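Conserved hypothetical protein NMB0706 (Neisseria meningitidis, PDB 1RV9) is of unknown function but belongs to the YfiH-like (DUF152) family of presumed multi-copper polyphenol oxidoreductases (laccases), an activity not established for it. Local coordinates at residues Val175-Asp178 with Val179-Ala182; Val230-Arg233 with Asp234-Ser238; Thr185-Pro188 with Glu189-Thr192. One frame throughout, in Å; residues are numbered along the deposited sequence.

Contact 1: residues Val175-Asp178 with Val179-Ala182; sequences VGQD and VFDA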
loop_
_atom_site.group_PDB
_atom_site.type_symbol
_atom_site.label_atom_id
_atom_site.label_comp_id
_atom_site.label_asym_id
_atom_site.label_seq_id
_atom_site.Cartn_x
_atom_site.Cartn_y
_atom_site.Cartn_z
ATOM N N VAL A 175 6.188 11.856 -14.165
ATOM C CA VAL A 175 5.484 11.032 -15.142
ATOM C C VAL A 175 5.179 11.764 -16.445
ATOM O O VAL A 175 5.404 12.972 -16.564
ATOM C CB VAL A 175 4.150 10.509 -14.574
ATOM C CG1 VAL A 175 4.402 9.700 -13.309
ATOM C CG2 VAL A 175 3.222 11.673 -14.284
ATOM N N GLY A 176 4.649 11.017 -17.410
ATOM C CA GLY A 176 4.310 11.580 -18.704
ATOM C C GLY A 176 2.825 11.814 -18.918
ATOM O O GLY A 176 2.016 11.661 -18.004
ATOM N N GLN A 177 2.472 12.173 -20.148
ATOM C CA GLN A 177 1.094 12.460 -20.525
ATOM C C GLN A 177 0.161 11.254 -20.411
ATOM O O GLN A 177 -1.041 11.409 -20.187
ATOM C CB GLN A 177 1.063 12.993 -21.960
ATOM C CG GLN A 177 -0.243 13.654 -22.361
ATOM C CD GLN A 177 -0.504 14.929 -21.581
ATOM O OE1 GLN A 177 0.335 15.832 -21.544
ATOM N NE2 GLN A 177 -1.671 15.010 -20.955
ATOM N N ASP A 178 0.710 10.056 -20.568
ATOM C CA ASP A 178 -0.106 8.850 -20.484
ATOM C C ASP A 178 -0.664 8.677 -19.072
ATOM O O ASP A 178 -1.848 8.389 -18.900
ATOM C CB ASP A 178 0.714 7.624 -20.906
ATOM C CG ASP A 178 1.880 7.342 -19.975
ATOM O OD1 ASP A 178 2.578 8.299 -19.574
ATOM O OD2 ASP A 178 2.109 6.154 -19.658
ATOM N N VAL A 179 0.186 8.866 -18.068
ATOM C CA VAL A 179 -0.245 8.747 -16.679
ATOM C C VAL A 179 -1.239 9.865 -16.390
ATOM O O VAL A 179 -2.274 9.654 -15.757
ATOM C CB VAL A 179 0.944 8.878 -15.706
ATOM C CG1 VAL A 179 0.453 8.775 -14.271
ATOM C CG2 VAL A 179 1.972 7.797 -15.996
ATOM N N PHE A 180 -0.917 11.060 -16.870
ATOM C CA PHE A 180 -1.775 12.220 -16.677
ATOM C C PHE A 180 -3.177 11.950 -17.221
ATOM O O PHE A 180 -4.173 12.158 -16.526
ATOM C CB PHE A 180 -1.154 13.439 -17.372
ATOM C CG PHE A 180 -1.951 14.701 -17.213
ATOM C CD1 PHE A 180 -3.023 14.971 -18.053
ATOM C CD2 PHE A 180 -1.636 15.611 -16.211
ATOM C CE1 PHE A 180 -3.776 16.136 -17.898
ATOM C CE2 PHE A 180 -2.381 16.777 -16.047
ATOM C CZ PHE A 180 -3.452 17.039 -16.892
ATOM N N ASP A 181 -3.254 11.478 -18.462
ATOM C CA ASP A 181 -4.543 11.194 -19.085
ATOM C C ASP A 181 -5.307 10.063 -18.399
ATOM O O ASP A 181 -6.531 10.113 -18.298
ATOM C CB ASP A 181 -4.364 10.853 -20.570
ATOM C CG ASP A 181 -3.860 12.028 -21.387
ATOM O OD1 ASP A 181 -4.019 13.184 -20.941
ATOM O OD2 ASP A 181 -3.313 11.792 -22.486
ATOM N N ALA A 182 -4.588 9.048 -17.928
ATOM C CA ALA A 182 -5.226 7.913 -17.266
ATOM C C ALA A 182 -6.083 8.369 -16.093
ATOM O O ALA A 182 -7.066 7.722 -15.740
ATOM C CB ALA A 182 -4.170 6.923 -16.787
#
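The first turn of helix 177-184 is tied together on its outer side by Q177 and D181, four residues apart, while V175, just ahead of the helix, packs its side chain against V179. Q177 has CG anti to its backbone N (chi1 -165°) and bends at the next bond, which brings the amide round toward D181, one turn on. There NE2 gives its N-H to D181 OD1 at 3.0 Å. The carboxylate oxygen lies in the plane of the amide, yet the amide nitrogen stands above the carboxylate plane, 42° out of it. Glutamine suits this surface place because its chain is long enough to span a turn and still ends in a donor. The same NE2 comes within 3.2 Å of F180 CD1, approaching the ring obliquely. G176 is the N-cap residue, and the i to i+4 backbone bonds begin at its carbonyl: F180 N bonds to G176 O (3.2 Å), D181 N to Q177 O (2.8 Å) and A182 N to D178 O (3.0 Å). Having no side chain, G176 offers no obstacle to D178 OD1, which lies 3.8 Å from G176 CA. A carboxylate at this end of a helix probably gains from the partial positive charge of the first turn. V175, leaving a short strand whose backbone pairs with F202, lays CB against V179 CG2 at 3.8 Å. The two buried valines cross at about a right angle, their branched side chains filling the apolar side between A204 and W138. D178 and A182 also rest on W138, of helix 138-143. The F180 ring stacks on F202, which Q177 also touches, and meets F194 edge-to-face, so an aromatic residue serves here to join the helix to its three-stranded sheet.

Contact 2: residues Val230-Arg233 with Asp234-Ser238; sequences VLER and DTFFS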
loop_
_atom_site.group_PDB
_atom_site.type_symbol
_atom_site.label_atom_id
_atom_site.label_comp_id
_atom_site.label_asym_id
_atom_site.label_seq_id
_atom_site.Cartn_x
_atom_site.Cartn_y
_atom_site.Cartn_z
ATOM N N VAL A 230 11.556 7.962 -1.632
ATOM C CA VAL A 230 12.810 8.325 -2.285
ATOM C C VAL A 230 13.729 9.108 -1.348
ATOM O O VAL A 230 14.913 8.792 -1.216
ATOM C CB VAL A 230 12.557 9.161 -3.562
ATOM C CG1 VAL A 230 13.869 9.711 -4.102
ATOM C CG2 VAL A 230 11.887 8.297 -4.615
ATOM N N LEU A 231 13.177 10.120 -0.688
ATOM C CA LEU A 231 13.952 10.952 0.225
ATOM C C LEU A 231 14.432 10.232 1.485
ATOM O O LEU A 231 15.560 10.436 1.929
ATOM C CB LEU A 231 13.135 12.188 0.620
ATOM C CG LEU A 231 13.779 13.177 1.597
ATOM C CD1 LEU A 231 15.091 13.691 1.024
ATOM C CD2 LEU A 231 12.823 14.334 1.856
ATOM N N GLU A 232 13.584 9.382 2.053
ATOM C CA GLU A 232 13.934 8.671 3.281
ATOM C C GLU A 232 14.645 7.348 3.025
ATOM O O GLU A 232 14.141 6.277 3.368
ATOM C CB GLU A 232 12.666 8.453 4.097
ATOM C CG GLU A 232 12.003 9.766 4.481
ATOM C CD GLU A 232 10.621 9.576 5.050
ATOM O OE1 GLU A 232 10.462 8.724 5.946
ATOM O OE2 GLU A 232 9.697 10.286 4.603
ATOM N N ARG A 233 15.838 7.438 2.447
ATOM C CA ARG A 233 16.619 6.258 2.099
ATOM C C ARG A 233 17.041 5.354 3.249
ATOM O O ARG A 233 17.273 4.164 3.045
ATOM C CB ARG A 233 17.855 6.668 1.296
ATOM C CG ARG A 233 18.831 7.566 2.027
ATOM C CD ARG A 233 19.982 7.933 1.100
ATOM N NE ARG A 233 21.008 8.729 1.764
ATOM C CZ ARG A 233 22.082 9.214 1.150
ATOM N NH1 ARG A 233 22.267 8.984 -0.145
ATOM N NH2 ARG A 233 22.975 9.926 1.826
ATOM N N ASP A 234 17.151 5.902 4.454
ATOM C CA ASP A 234 17.550 5.076 5.586
ATOM C C ASP A 234 16.351 4.384 6.212
ATOM O O ASP A 234 16.485 3.685 7.214
ATOM C CB ASP A 234 18.268 5.916 6.646
ATOM C CG ASP A 234 19.578 6.486 6.145
ATOM O OD1 ASP A 234 20.381 5.719 5.571
ATOM O OD2 ASP A 234 19.807 7.699 6.331
ATOM N N THR A 235 15.179 4.568 5.611
ATOM C CA THR A 235 13.963 3.965 6.144
ATOM C C THR A 235 13.190 3.104 5.154
ATOM O O THR A 235 12.678 2.046 5.517
ATOM C CB THR A 235 12.999 5.048 6.667
ATOM O OG1 THR A 235 13.681 5.877 7.615
ATOM C CG2 THR A 235 11.792 4.409 7.338
ATOM N N PHE A 236 13.109 3.548 3.905
ATOM C CA PHE A 236 12.343 2.806 2.909
ATOM C C PHE A 236 13.086 2.427 1.640
ATOM O O PHE A 236 14.036 3.101 1.230
ATOM C CB PHE A 236 11.111 3.616 2.494
ATOM C CG PHE A 236 10.207 3.980 3.634
ATOM C CD1 PHE A 236 9.481 3.003 4.304
ATOM C CD2 PHE A 236 10.088 5.304 4.043
ATOM C CE1 PHE A 236 8.644 3.342 5.370
ATOM C CE2 PHE A 236 9.256 5.648 5.105
ATOM C CZ PHE A 236 8.534 4.665 5.769
ATOM N N PHE A 237 12.631 1.338 1.026
ATOM C CA PHE A 237 13.169 0.873 -0.247
ATOM C C PHE A 237 12.516 1.777 -1.293
ATOM O O PHE A 237 11.398 2.266 -1.088
ATOM C CB PHE A 237 12.736 -0.567 -0.540
ATOM C CG PHE A 237 13.350 -1.599 0.361
ATOM C CD1 PHE A 237 14.722 -1.834 0.341
ATOM C CD2 PHE A 237 12.548 -2.383 1.184
ATOM C CE1 PHE A 237 15.285 -2.842 1.123
ATOM C CE2 PHE A 237 13.100 -3.393 1.970
ATOM C CZ PHE A 237 14.473 -3.623 1.937
ATOM N N SER A 238 13.200 1.987 -2.413
ATOM C CA SER A 238 12.668 2.819 -3.486
ATOM C C SER A 238 13.178 2.373 -4.846
ATOM O O SER A 238 14.386 2.335 -5.087
ATOM C CB SER A 238 13.048 4.285 -3.276
ATOM O OG SER A 238 12.650 5.066 -4.393
#
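E232 and F236 lie side by side and point the same way, the glutamate chain running along the edge of the ring. At its root, E232 CB is 4.1 Å from F236 CD2. CG lies anti to the carbonyl carbon (chi1 -61°), and from there the chain runs extended, bringing CD to 4.2 Å from F236 CE2. At the tip OE1 comes to 3.4 Å from F236 CE2, at the ring edge and near its plane, where the slightly positive C-H groups suit a carboxylate oxygen; the two planes are 60° apart. OE1 is also hydrogen-bonded to H227 ND1, and OE2 accepts a bond from the backbone N of C228, so both oxygens are held and the carboxylate has little freedom to turn. This stretch has no regular secondary structure and leads into helix 239-242. E232 is the centre of an inverse gamma turn, closed by a weak bond from R233 N to L231 O, and its own carbonyl grips the chain further on. F236 N reaches E232 O at 3.0 Å, nearly along the C=O axis, while T235 N meets the same oxygen at 3.0 Å from above the carbonyl plane. T235 turns its CG2 over the centre of one face of the F236 ring, where a methyl group packs well, and H227 meets that ring edge-to-face. At the two ends of the loop, V230 CG2 touches S238 OG at 3.3 Å. S238 is the N-cap of helix 239-242, and serine suits it: OG lies anti to the backbone N (chi1 174°), is hydrogen-bonded to R241 N and also pairs with D117 OD1. The guanidinium of R241 bonds to the backbone oxygens of V230 and F236, bridging the two arms of the loop.

Contact 3: residues Thr185-Pro188 with Glu189-Thr192; sequences TPMP and EAAT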
loop_
_atom_site.group_PDB
_atom_site.type_symbol
_atom_site.label_atom_id
_atom_site.label_comp_id
_atom_site.label_asym_id
_atom_site.label_seq_id
_atom_site.Cartn_x
_atom_site.Cartn_y
_atom_site.Cartn_z
ATOM N N THR A 185 -8.433 12.483 -17.760
ATOM C CA THR A 185 -9.430 12.457 -18.821
ATOM C C THR A 185 -10.759 12.015 -18.204
ATOM O O THR A 185 -11.780 12.688 -18.363
ATOM C CB THR A 185 -9.010 11.519 -19.976
ATOM O OG1 THR A 185 -7.868 12.072 -20.640
ATOM C CG2 THR A 185 -10.138 11.368 -20.985
ATOM N N PRO A 186 -10.764 10.885 -17.476
ATOM C CA PRO A 186 -12.009 10.421 -16.856
ATOM C C PRO A 186 -12.357 11.161 -15.556
ATOM O O PRO A 186 -13.511 11.155 -15.123
ATOM C CB PRO A 186 -11.745 8.936 -16.629
ATOM C CG PRO A 186 -10.279 8.903 -16.362
ATOM C CD PRO A 186 -9.731 9.833 -17.416
ATOM N N MET A 187 -11.363 11.800 -14.944
ATOM C CA MET A 187 -11.561 12.542 -13.699
ATOM C C MET A 187 -10.787 13.863 -13.759
ATOM O O MET A 187 -9.683 13.974 -13.232
ATOM C CB MET A 187 -11.081 11.696 -12.511
ATOM C CG MET A 187 -11.113 12.399 -11.168
ATOM S SD MET A 187 -10.531 11.332 -9.827
ATOM C CE MET A 187 -11.940 11.330 -8.772
ATOM N N PRO A 188 -11.370 14.886 -14.407
ATOM C CA PRO A 188 -10.781 16.218 -14.577
ATOM C C PRO A 188 -10.207 16.878 -13.329
ATOM O O PRO A 188 -9.178 17.548 -13.400
ATOM C CB PRO A 188 -11.932 17.023 -15.176
ATOM C CG PRO A 188 -12.635 16.003 -16.000
ATOM C CD PRO A 188 -12.691 14.824 -15.057
ATOM N N GLU A 189 -10.868 16.698 -12.188
ATOM C CA GLU A 189 -10.398 17.304 -10.946
ATOM C C GLU A 189 -9.032 16.760 -10.532
ATOM O O GLU A 189 -8.335 17.366 -9.715
ATOM C CB GLU A 189 -11.403 17.058 -9.817
ATOM C CG GLU A 189 -11.697 15.589 -9.560
ATOM C CD GLU A 189 -12.974 15.112 -10.232
ATOM O OE1 GLU A 189 -13.156 15.370 -11.442
ATOM O OE2 GLU A 189 -13.795 14.469 -9.544
ATOM N N ALA A 190 -8.654 15.620 -11.098
ATOM C CA ALA A 190 -7.374 14.996 -10.776
ATOM C C ALA A 190 -6.191 15.841 -11.244
ATOM O O ALA A 190 -5.056 15.627 -10.818
ATOM C CB ALA A 190 -7.301 13.608 -11.399
ATOM N N ALA A 191 -6.455 16.803 -12.121
ATOM C CA ALA A 191 -5.393 17.668 -12.626
ATOM C C ALA A 191 -4.744 18.450 -11.489
ATOM O O ALA A 191 -3.593 18.874 -11.592
ATOM C CB ALA A 191 -5.950 18.627 -13.674
ATOM N N THR A 192 -5.483 18.640 -10.401
ATOM C CA THR A 192 -4.959 19.372 -9.256
ATOM C C THR A 192 -3.834 18.601 -8.573
ATOM O O THR A 192 -3.070 19.169 -7.793
ATOM C CB THR A 192 -6.063 19.652 -8.214
ATOM O OG1 THR A 192 -6.632 18.411 -7.775
ATOM C CG2 THR A 192 -7.157 20.523 -8.818
#
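M187 and E189 cross at about a right angle, with M187 CG and CE laid against the glutamate carboxylate. M187 holds CG anti to its backbone N (chi1 175°) and stays extended through the next bond, bending only at the sulfur. E189 has CG lodged between the backbone N and the carbonyl carbon (chi1 57°), and a sharp second bend, with chi2 at -98°, folds the carboxylate back over the preceding residues. As a result E189 CD sits 3.4 Å from M187 CG, and OE2 is 3.7 Å from the terminal methyl CE. The other oxygen, OE1, lies 3.7 Å from P188 CD, so the folded glutamate touches the proline ring as well. P188 is well placed at the start of the 3-10 turn: its ring restricts phi to the value needed, and this position calls for no backbone N-H donor. The turn is made by A190 N to M187 O at 2.9 Å and A191 N to P188 O at 3.1 Å, each donor standing above the carbonyl plane. T192 adds a side-chain bond, its OG1 giving to E189 O at 2.8 Å, an oxygen that T192 N also reaches. A small residue suits position 190, where the buried A190 CB lies only 3.0 Å from M187 O. The turn links helix 177-184 to strand 194-198. M187 packs on I213 and R216 of helix 206-217, A190 on L209 of that helix and on F183, and A190 and A191 both touch C184 at the end of helix 177-184.

Contacts 1 and 3 belong to one small subregion: residues 175-182 lead into and form the first part of helix 177-184, and residues 185-192 follow it, their centres about 11 Å apart. They touch where D181 O meets P186 CD at 3.3 Å, a packing contact. Contact 2 stands apart, its centre about 25 Å from that of contact 1 and about 29 Å from that of contact 3; its nearest atoms are about 12 Å from contact 1 and about 19 Å from contact 3. No active site is established for this protein, so none of the three can be placed against one; S238 OG joins contact 2 to D117.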